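Long-range contacts in neutral ceramidase (Pseudomonas aeruginosa, PDB 2ZWS), which catalyses the hydrolysis of the N-acyl linkage of ceramides to sphingosine and free fatty acid, and also the reverse synthesis, as a zinc-dependent secreted enzyme: residues A[10-14]-A[553-557]; A[370-374]-A[463-469]; A[565-569]-A[609-613]; A[145-150]-A[287-291]. All blocks are in the same frame, centred on the assembly; numbering follows the deposited sequence.

Contact 1: A[10-14]-A[553-557]; sequences GKADI and LRTEK
D13 and E556, the two residues with most surface buried here, exchange side chain for backbone: each carboxylate takes the other residue's amide N-H. D13 N donates to E556 OE2 at 2.9 Å with an almost straight N-H...O angle of 176°, coming from above the carboxylate plane, 47° out of it. In return E556 N reaches D13 OD2 at 2.9 Å, on the anti side of that carboxylate and nearer its plane. D13 extends from the strand end with CG opposite the backbone N (chi1 -175°), whereas the E556 chain folds at chi2 and brings OE2 back over A12, 3.4 Å from A12 CA.

Residues 554-557 form a type II beta turn, closed by K557 N to R554 O. T555 lays CA 3.5 Å from D13 OD2. A water that donates to both D13 OD2 and K557 O adds an indirect link. The two carboxylates stand 5.2 Å apart, OD2 of D13 to OE2 of E556, and R39 (to D13) with R132 and R136 (to E556) probably offset their like charges; D13 OD1 also bonds T15. The contact sits close to the magnesium site: the R554 side chain is about 6 Å (nearest atoms) from that of the magnesium ligand D579.

Thus a turn between strands 539-545 and 560-566 meets the end of strand 5-13, with W41 of strand 41-49 touching D13 and E556 and helix 120-138 supplying R132 and R136.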
# COMPACT_ATOMS: atom_id res chain seq x y z
N GLY A 10 -14.36 7.60 1.31
CA GLY A 10 -13.86 8.27 0.10
C GLY A 10 -12.74 7.48 -0.55
O GLY A 10 -12.04 6.71 0.12
N LYS A 11 -12.58 7.61 -1.86
CA LYS A 11 -11.52 6.90 -2.55
C LYS A 11 -10.95 7.83 -3.62
O LYS A 11 -11.70 8.55 -4.29
CB LYS A 11 -12.07 5.60 -3.17
CG LYS A 11 -11.12 4.75 -3.92
CD LYS A 11 -11.82 3.47 -4.34
CE LYS A 11 -11.39 3.07 -5.71
NZ LYS A 11 -12.14 1.93 -6.24
N ALA A 12 -9.63 7.84 -3.76
CA ALA A 12 -9.01 8.68 -4.79
C ALA A 12 -7.74 8.05 -5.35
O ALA A 12 -7.08 7.28 -4.69
CB ALA A 12 -8.69 10.06 -4.26
N ASP A 13 -7.47 8.39 -6.59
CA ASP A 13 -6.41 7.80 -7.40
C ASP A 13 -5.04 8.32 -6.96
O ASP A 13 -4.85 9.55 -6.87
CB ASP A 13 -6.72 8.23 -8.83
CG ASP A 13 -5.81 7.61 -9.89
OD1 ASP A 13 -4.82 6.91 -9.57
OD2 ASP A 13 -6.10 7.83 -11.10
N ILE A 14 -4.11 7.41 -6.62
CA ILE A 14 -2.75 7.77 -6.23
C ILE A 14 -1.73 7.10 -7.18
O ILE A 14 -0.55 6.93 -6.83
CB ILE A 14 -2.43 7.38 -4.78
CG1 ILE A 14 -2.77 5.90 -4.50
CG2 ILE A 14 -3.15 8.26 -3.79
CD1 ILE A 14 -2.29 5.39 -3.09
N LEU A 553 -0.16 11.62 -15.65
CA LEU A 553 -0.59 10.37 -14.96
C LEU A 553 -2.03 10.01 -15.22
O LEU A 553 -2.48 8.91 -14.88
CB LEU A 553 -0.44 10.55 -13.46
CG LEU A 553 0.93 11.03 -13.01
CD1 LEU A 553 1.00 11.09 -11.49
CD2 LEU A 553 1.97 10.12 -13.50
N ARG A 554 -2.75 10.96 -15.80
CA ARG A 554 -4.18 10.79 -16.08
C ARG A 554 -4.97 10.43 -14.80
O ARG A 554 -5.81 9.55 -14.78
CB ARG A 554 -4.40 9.81 -17.23
CG ARG A 554 -3.70 10.31 -18.51
CD ARG A 554 -4.29 9.76 -19.79
NE ARG A 554 -5.65 10.25 -20.05
CZ ARG A 554 -5.93 11.44 -20.58
NH1 ARG A 554 -7.21 11.77 -20.77
NH2 ARG A 554 -4.96 12.30 -20.89
N THR A 555 -4.62 11.16 -13.74
CA THR A 555 -5.18 10.99 -12.42
C THR A 555 -6.71 11.20 -12.49
O THR A 555 -7.19 12.23 -13.07
CB THR A 555 -4.50 12.00 -11.49
OG1 THR A 555 -3.08 11.77 -11.46
CG2 THR A 555 -5.10 11.97 -10.07
N GLU A 556 -7.47 10.26 -11.94
CA GLU A 556 -8.95 10.26 -11.94
C GLU A 556 -9.53 10.11 -13.34
O GLU A 556 -10.74 10.27 -13.55
CB GLU A 556 -9.53 11.50 -11.24
CG GLU A 556 -9.07 11.68 -9.77
CD GLU A 556 -9.59 10.61 -8.80
OE1 GLU A 556 -10.60 9.93 -9.07
OE2 GLU A 556 -9.04 10.52 -7.70
N LYS A 557 -8.63 9.84 -14.30
CA LYS A 557 -9.03 9.56 -15.67
C LYS A 557 -8.49 8.20 -16.13
O LYS A 557 -8.28 7.31 -15.29
CB LYS A 557 -8.65 10.72 -16.60
CG LYS A 557 -9.33 12.05 -16.19
CD LYS A 557 -8.79 13.22 -17.01
CE LYS A 557 -9.54 13.35 -18.33
NZ LYS A 557 -8.96 14.43 -19.19
O HOH W 1 -8.51 7.06 -12.48

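Contact 2: A[370-374]-A[463-469]; sequences CQAEK and GSTLYGP
Q371 and K374, the first and last residues of a type II' beta turn that follows helix 365-370, direct their polar ends into the loop 463-469, whose residues 465-468 form a type I turn. Side chains bonding to backbone carbonyls of a turn thus join two irregular segments. Q371 starts away from the loop, but its chain bends at chi2 (-77°) and swings the amide back. NE2 then donates to L466 O at 3.0 Å, with the acceptor close to the amide plane and an N-H...O angle of 164°. On the other branch, OE1 comes within 3.4 Å of G468 CA.

The first torsion of K374 sends CG off on the side away from N; the chain then runs straight through chi2 and turns at chi3 (-77°), which carries CE past G463, 3.6 Å from its CA. The ammonium arrives above the carbonyl plane of T465, NZ lying 2.7 Å from T465 O, and also takes Q371 OE1 and A325 O as acceptors. Three oxygens therefore satisfy this buried charge, and the bond from K374 helps fix which way the Q371 amide is turned.

P469 closes the other end by packing its ring against A372 CB and the C370 carbonyl. The E373 carboxylate forms a salt bridge with R452. The 463-469 loop passes close to the zinc ligand Y448: the side chain of T465 is about 4 Å (nearest atoms) from that of Y448, and S464 has a backbone bond with it. At the proline, the nearest approach is CD to C370 O, 3.2 Å.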
# COMPACT_ATOMS: atom_id res chain seq x y z
N CYS A 370 26.76 -3.68 19.68
CA CYS A 370 25.39 -3.77 20.14
C CYS A 370 24.40 -4.31 19.05
O CYS A 370 23.36 -4.80 19.46
CB CYS A 370 24.92 -2.57 21.03
SG CYS A 370 25.71 -2.30 22.67
N GLN A 371 24.78 -4.38 17.77
CA GLN A 371 23.97 -5.08 16.75
C GLN A 371 23.93 -6.61 16.92
O GLN A 371 23.21 -7.31 16.21
CB GLN A 371 24.44 -4.70 15.34
CG GLN A 371 24.11 -3.27 14.93
CD GLN A 371 22.64 -3.09 14.55
OE1 GLN A 371 21.91 -4.08 14.40
NE2 GLN A 371 22.20 -1.83 14.39
N ALA A 372 24.74 -7.12 17.87
CA ALA A 372 24.64 -8.51 18.35
C ALA A 372 24.91 -9.51 17.24
O ALA A 372 25.97 -9.44 16.59
CB ALA A 372 23.28 -8.76 19.07
N GLU A 373 23.99 -10.42 16.96
CA GLU A 373 24.28 -11.47 15.97
C GLU A 373 24.31 -11.03 14.51
O GLU A 373 24.68 -11.79 13.63
CB GLU A 373 23.48 -12.76 16.19
CG GLU A 373 22.09 -12.65 16.71
CD GLU A 373 21.98 -12.21 18.17
OE1 GLU A 373 22.41 -12.91 19.12
OE2 GLU A 373 21.42 -11.13 18.35
N LYS A 374 23.94 -9.78 14.25
CA LYS A 374 24.01 -9.26 12.90
C LYS A 374 25.45 -9.14 12.39
O LYS A 374 26.34 -8.72 13.13
CB LYS A 374 23.35 -7.87 12.88
CG LYS A 374 23.21 -7.26 11.46
CD LYS A 374 22.51 -5.88 11.50
CE LYS A 374 21.01 -6.04 11.70
NZ LYS A 374 20.44 -4.71 12.09
N GLY A 463 18.36 -8.72 10.44
CA GLY A 463 19.27 -8.25 9.42
C GLY A 463 18.64 -7.14 8.60
O GLY A 463 19.36 -6.29 8.08
N SER A 464 17.30 -7.13 8.46
CA SER A 464 16.66 -5.83 8.18
C SER A 464 15.94 -5.24 9.40
O SER A 464 15.13 -4.31 9.26
CB SER A 464 15.71 -5.89 6.97
OG SER A 464 16.46 -5.94 5.76
N THR A 465 16.24 -5.78 10.58
CA THR A 465 15.77 -5.18 11.83
C THR A 465 16.80 -4.12 12.23
O THR A 465 17.86 -4.42 12.81
CB THR A 465 15.54 -6.26 12.91
OG1 THR A 465 14.48 -7.14 12.50
CG2 THR A 465 15.19 -5.63 14.26
N LEU A 466 16.53 -2.88 11.83
CA LEU A 466 17.57 -1.86 11.76
C LEU A 466 18.28 -1.55 13.07
O LEU A 466 19.50 -1.35 13.09
CB LEU A 466 17.03 -0.55 11.16
CG LEU A 466 16.48 -0.66 9.74
CD1 LEU A 466 15.83 0.67 9.35
CD2 LEU A 466 17.56 -1.04 8.73
N TYR A 467 17.50 -1.45 14.14
CA TYR A 467 18.01 -0.82 15.38
C TYR A 467 18.55 -1.82 16.41
O TYR A 467 18.68 -1.50 17.58
CB TYR A 467 16.92 0.10 15.97
CG TYR A 467 16.35 1.02 14.90
CD1 TYR A 467 17.08 2.13 14.44
CD2 TYR A 467 15.11 0.76 14.30
CE1 TYR A 467 16.57 2.96 13.41
CE2 TYR A 467 14.58 1.58 13.27
CZ TYR A 467 15.31 2.68 12.86
OH TYR A 467 14.79 3.47 11.84
N GLY A 468 18.80 -3.03 15.95
CA GLY A 468 19.42 -4.06 16.78
C GLY A 468 18.46 -5.04 17.43
O GLY A 468 17.24 -5.03 17.17
N PRO A 469 18.99 -5.88 18.32
CA PRO A 469 18.22 -6.99 18.86
C PRO A 469 16.99 -6.55 19.66
O PRO A 469 16.04 -7.32 19.79
CB PRO A 469 19.25 -7.72 19.75
CG PRO A 469 20.28 -6.70 20.08
CD PRO A 469 20.36 -5.82 18.86

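Contact 3: A[565-569]-A[609-613]; sequences IGKDG and EPGHY
I565 and H612 are joined by a straight backbone bond, I565 N to H612 O at 2.9 Å with an N-H...O angle of 171°. A second bond runs from H612 N to G566 O at 2.8 Å. Beyond this pair the chain turns off, and K567 takes over with its side chain. Although its CB starts away from 609-613, bends at chi2, chi3 and chi4 curl the chain round until NZ donates to P610 O at 2.8 Å. The same ammonium faces the E609 carboxylate in a weak salt bridge, NZ to OE1 3.4 Å; the two side chains cross at about a right angle. D568, by contrast, directs its carboxylate to K570.

I565 holds CG1 between its backbone N and carbonyl carbon (chi1 46°), which lays that methylene 3.3 Å from H612 O and 4.0 Å from H612 CB. G611, which has no side chain, brings its CA to 4.0 Å from that of K567. Y613 faces the other way and secures its own segment, its hydroxyl donating to E609 O at 2.6 Å with that oxygen in the ring plane.

Strand 611-622 lies between 560-566 and 629-642, where G611 and Y613 bond to V641 and F639. The contact lies at the surface, at the weakly bonded end of strand 560-566 where it runs antiparallel to 611-622 in the C-terminal part of the chain, consistent with the beta-sandwich described for this enzyme.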
# COMPACT_ATOMS: atom_id res chain seq x y z
N ILE A 565 -21.62 0.20 -27.85
CA ILE A 565 -22.51 1.01 -28.72
C ILE A 565 -23.76 0.23 -29.16
O ILE A 565 -24.44 0.60 -30.13
CB ILE A 565 -21.78 1.60 -29.94
CG1 ILE A 565 -20.91 0.53 -30.62
CG2 ILE A 565 -20.98 2.83 -29.52
CD1 ILE A 565 -20.27 0.98 -31.92
N GLY A 566 -24.04 -0.86 -28.45
CA GLY A 566 -25.31 -1.53 -28.56
C GLY A 566 -25.37 -2.74 -29.47
O GLY A 566 -24.38 -3.15 -30.07
N LYS A 567 -26.58 -3.28 -29.60
CA LYS A 567 -26.78 -4.61 -30.14
C LYS A 567 -26.45 -4.96 -31.61
O LYS A 567 -26.06 -6.11 -31.84
CB LYS A 567 -28.18 -5.12 -29.75
CG LYS A 567 -28.22 -6.61 -29.39
CD LYS A 567 -29.13 -6.88 -28.20
CE LYS A 567 -28.42 -6.62 -26.86
NZ LYS A 567 -27.44 -7.68 -26.48
N ASP A 568 -26.55 -4.09 -32.62
CA ASP A 568 -26.53 -2.62 -32.69
C ASP A 568 -27.63 -1.78 -31.99
O ASP A 568 -28.48 -2.35 -31.30
CB ASP A 568 -26.49 -2.26 -34.18
CG ASP A 568 -27.82 -2.49 -34.87
OD1 ASP A 568 -28.12 -1.77 -35.85
OD2 ASP A 568 -28.59 -3.37 -34.41
N GLY A 569 -27.67 -0.45 -32.17
CA GLY A 569 -26.93 0.31 -33.20
C GLY A 569 -25.44 0.67 -33.09
O GLY A 569 -24.59 -0.22 -33.00
N GLU A 609 -22.77 -8.15 -22.35
CA GLU A 609 -23.83 -8.16 -23.33
C GLU A 609 -23.26 -8.42 -24.72
O GLU A 609 -22.24 -7.82 -25.09
CB GLU A 609 -24.59 -6.84 -23.30
CG GLU A 609 -25.76 -6.82 -22.32
CD GLU A 609 -27.07 -7.27 -22.96
OE1 GLU A 609 -27.24 -8.48 -23.22
OE2 GLU A 609 -27.94 -6.40 -23.20
N PRO A 610 -23.87 -9.34 -25.48
CA PRO A 610 -23.61 -9.40 -26.92
C PRO A 610 -23.90 -8.04 -27.55
O PRO A 610 -24.78 -7.31 -27.09
CB PRO A 610 -24.61 -10.44 -27.42
CG PRO A 610 -24.86 -11.31 -26.24
CD PRO A 610 -24.79 -10.41 -25.05
N GLY A 611 -23.15 -7.70 -28.60
CA GLY A 611 -23.33 -6.42 -29.28
C GLY A 611 -22.04 -5.88 -29.88
O GLY A 611 -21.09 -6.64 -30.09
N HIS A 612 -22.01 -4.58 -30.15
CA HIS A 612 -20.87 -3.93 -30.77
C HIS A 612 -20.12 -3.03 -29.79
O HIS A 612 -20.73 -2.30 -29.00
CB HIS A 612 -21.32 -3.18 -32.02
CG HIS A 612 -21.82 -4.09 -33.10
ND1 HIS A 612 -23.14 -4.47 -33.20
CD2 HIS A 612 -21.16 -4.75 -34.09
CE1 HIS A 612 -23.28 -5.29 -34.23
NE2 HIS A 612 -22.09 -5.48 -34.78
N TYR A 613 -18.79 -3.09 -29.87
CA TYR A 613 -17.90 -2.39 -28.95
C TYR A 613 -16.74 -1.77 -29.71
O TYR A 613 -16.43 -2.19 -30.83
CB TYR A 613 -17.33 -3.40 -27.95
CG TYR A 613 -18.34 -4.00 -26.99
CD1 TYR A 613 -18.47 -3.48 -25.71
CD2 TYR A 613 -19.14 -5.09 -27.37
CE1 TYR A 613 -19.39 -4.01 -24.81
CE2 TYR A 613 -20.08 -5.63 -26.47
CZ TYR A 613 -20.19 -5.08 -25.19
OH TYR A 613 -21.09 -5.59 -24.28

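Contact 4: A[145-150]-A[287-291]; sequences RLFYGS and AQEEV
F147 lies beneath the E290 side chain, whose CG sits over one face of the ring in a CH-pi contact, 4.3 Å from the ring centroid and offset toward the rim. The pair belongs to the large mixed sheet, where short strand 289-291, following helix 265-286, runs antiparallel to strand 142-152. F147 and E290 form a non-hydrogen-bonded pair, and the neighbouring Y148-E289 pair is held by Y148 N to E289 O, 2.8 Å and nearly straight at 175°; the return bond is weak. V291 N also bonds L146 O, at 2.8 Å. A287 CB packs on F147 CD1 at 3.9 Å.

On the face opposite F147, V291 fits between L146 and Y148, touching Y148 CB with CG2 at 3.7 Å. L403 of strand 403-407 also touches Y148 and V291, and E289 turns its carboxylate to H435, whose ring stacks on Y148.

A chi1 near 180° (-174°) and an extended chain carry E290 past F147 to R145. The guanidinium grips its carboxylate side-on in a bidentate salt bridge, both oxygens close to the guanidinium plane but approached from above the carboxylate plane: R145 NE meets E290 OE2 and R145 NH1 meets E290 OE1, each at 2.9 Å.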
# COMPACT_ATOMS: atom_id res chain seq x y z
N ARG A 145 -23.75 2.99 12.12
CA ARG A 145 -23.30 2.09 13.16
C ARG A 145 -22.02 1.41 12.68
O ARG A 145 -21.78 1.24 11.46
CB ARG A 145 -24.34 1.02 13.40
CG ARG A 145 -25.67 1.63 13.86
CD ARG A 145 -26.79 0.61 13.93
NE ARG A 145 -26.71 -0.29 15.07
CZ ARG A 145 -27.66 -1.17 15.39
NH1 ARG A 145 -27.53 -1.95 16.46
NH2 ARG A 145 -28.76 -1.28 14.64
N LEU A 146 -21.21 1.03 13.65
CA LEU A 146 -19.96 0.32 13.40
C LEU A 146 -20.03 -1.06 14.04
O LEU A 146 -20.44 -1.21 15.20
CB LEU A 146 -18.78 1.10 13.98
CG LEU A 146 -18.06 2.16 13.12
CD1 LEU A 146 -18.95 3.00 12.26
CD2 LEU A 146 -17.18 3.07 13.98
N PHE A 147 -19.64 -2.07 13.27
CA PHE A 147 -19.50 -3.41 13.83
C PHE A 147 -18.10 -3.96 13.66
O PHE A 147 -17.40 -3.63 12.70
CB PHE A 147 -20.52 -4.38 13.21
CG PHE A 147 -21.93 -4.05 13.55
CD1 PHE A 147 -22.58 -4.75 14.55
CD2 PHE A 147 -22.60 -3.01 12.92
CE1 PHE A 147 -23.91 -4.43 14.90
CE2 PHE A 147 -23.93 -2.67 13.28
CZ PHE A 147 -24.56 -3.39 14.28
N TYR A 148 -17.73 -4.81 14.60
CA TYR A 148 -16.42 -5.48 14.58
C TYR A 148 -16.63 -7.01 14.57
O TYR A 148 -17.52 -7.52 15.26
CB TYR A 148 -15.61 -5.08 15.82
CG TYR A 148 -14.33 -5.87 15.94
CD1 TYR A 148 -14.33 -7.08 16.61
CD2 TYR A 148 -13.14 -5.43 15.36
CE1 TYR A 148 -13.19 -7.83 16.71
CE2 TYR A 148 -11.98 -6.17 15.48
CZ TYR A 148 -12.03 -7.36 16.15
OH TYR A 148 -10.89 -8.13 16.27
N GLY A 149 -15.79 -7.72 13.83
CA GLY A 149 -15.77 -9.18 13.94
C GLY A 149 -14.40 -9.70 13.59
O GLY A 149 -13.59 -8.97 13.01
N SER A 150 -14.15 -10.96 13.92
CA SER A 150 -12.91 -11.61 13.56
C SER A 150 -13.15 -13.07 13.21
O SER A 150 -14.22 -13.65 13.54
CB SER A 150 -11.89 -11.45 14.68
OG SER A 150 -12.23 -12.25 15.80
N ALA A 287 -21.76 -9.60 11.55
CA ALA A 287 -21.93 -8.38 12.38
C ALA A 287 -21.76 -8.73 13.87
O ALA A 287 -22.70 -8.63 14.68
CB ALA A 287 -23.29 -7.72 12.12
N GLN A 288 -20.56 -9.17 14.20
CA GLN A 288 -20.39 -9.95 15.44
C GLN A 288 -20.64 -9.16 16.71
O GLN A 288 -21.31 -9.64 17.65
CB GLN A 288 -19.01 -10.62 15.47
CG GLN A 288 -18.79 -11.65 14.34
CD GLN A 288 -17.41 -12.27 14.32
OE1 GLN A 288 -17.06 -13.01 13.39
NE2 GLN A 288 -16.59 -11.92 15.29
N GLU A 289 -20.11 -7.94 16.75
CA GLU A 289 -20.15 -7.13 17.95
C GLU A 289 -20.33 -5.69 17.54
O GLU A 289 -19.53 -5.19 16.74
CB GLU A 289 -18.79 -7.28 18.61
CG GLU A 289 -18.63 -6.67 19.96
CD GLU A 289 -17.24 -6.94 20.47
OE1 GLU A 289 -16.74 -6.12 21.27
OE2 GLU A 289 -16.65 -7.97 20.07
N GLU A 290 -21.34 -4.98 18.05
CA GLU A 290 -21.43 -3.55 17.74
C GLU A 290 -20.34 -2.77 18.49
O GLU A 290 -20.13 -3.00 19.69
CB GLU A 290 -22.81 -2.96 18.04
CG GLU A 290 -22.92 -1.52 17.57
CD GLU A 290 -24.33 -0.99 17.56
OE1 GLU A 290 -25.22 -1.65 18.14
OE2 GLU A 290 -24.52 0.11 17.00
N VAL A 291 -19.67 -1.87 17.78
CA VAL A 291 -18.69 -0.96 18.38
C VAL A 291 -19.43 0.22 19.00
O VAL A 291 -20.21 0.89 18.34
CB VAL A 291 -17.68 -0.50 17.32
CG1 VAL A 291 -16.69 0.53 17.89
CG2 VAL A 291 -16.94 -1.70 16.74
O HOH W 2 -22.12 1.48 16.35

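Contacts 1 and 4 reach the same mixed sheet through adjacent strands, 5-13 and 142-152, yet differ in kind: contact 4 extends the sheet by strand pairing and is partly buried, whereas contact 1 joins a strand end to a distant turn and is buried. Contact 2 is also buried, about 40 Å between centres from contact 1 and across the chain's centre from it, and uses no strand pairing; its donors are amide and ammonium groups, where contact 1 relies on carboxylates as acceptors. Contact 3 alone lies at the surface and wholly within the C-terminal part of the chain. Salt bridges across the segments occur in contacts 3 and 4, weak in the former and bidentate in the latter.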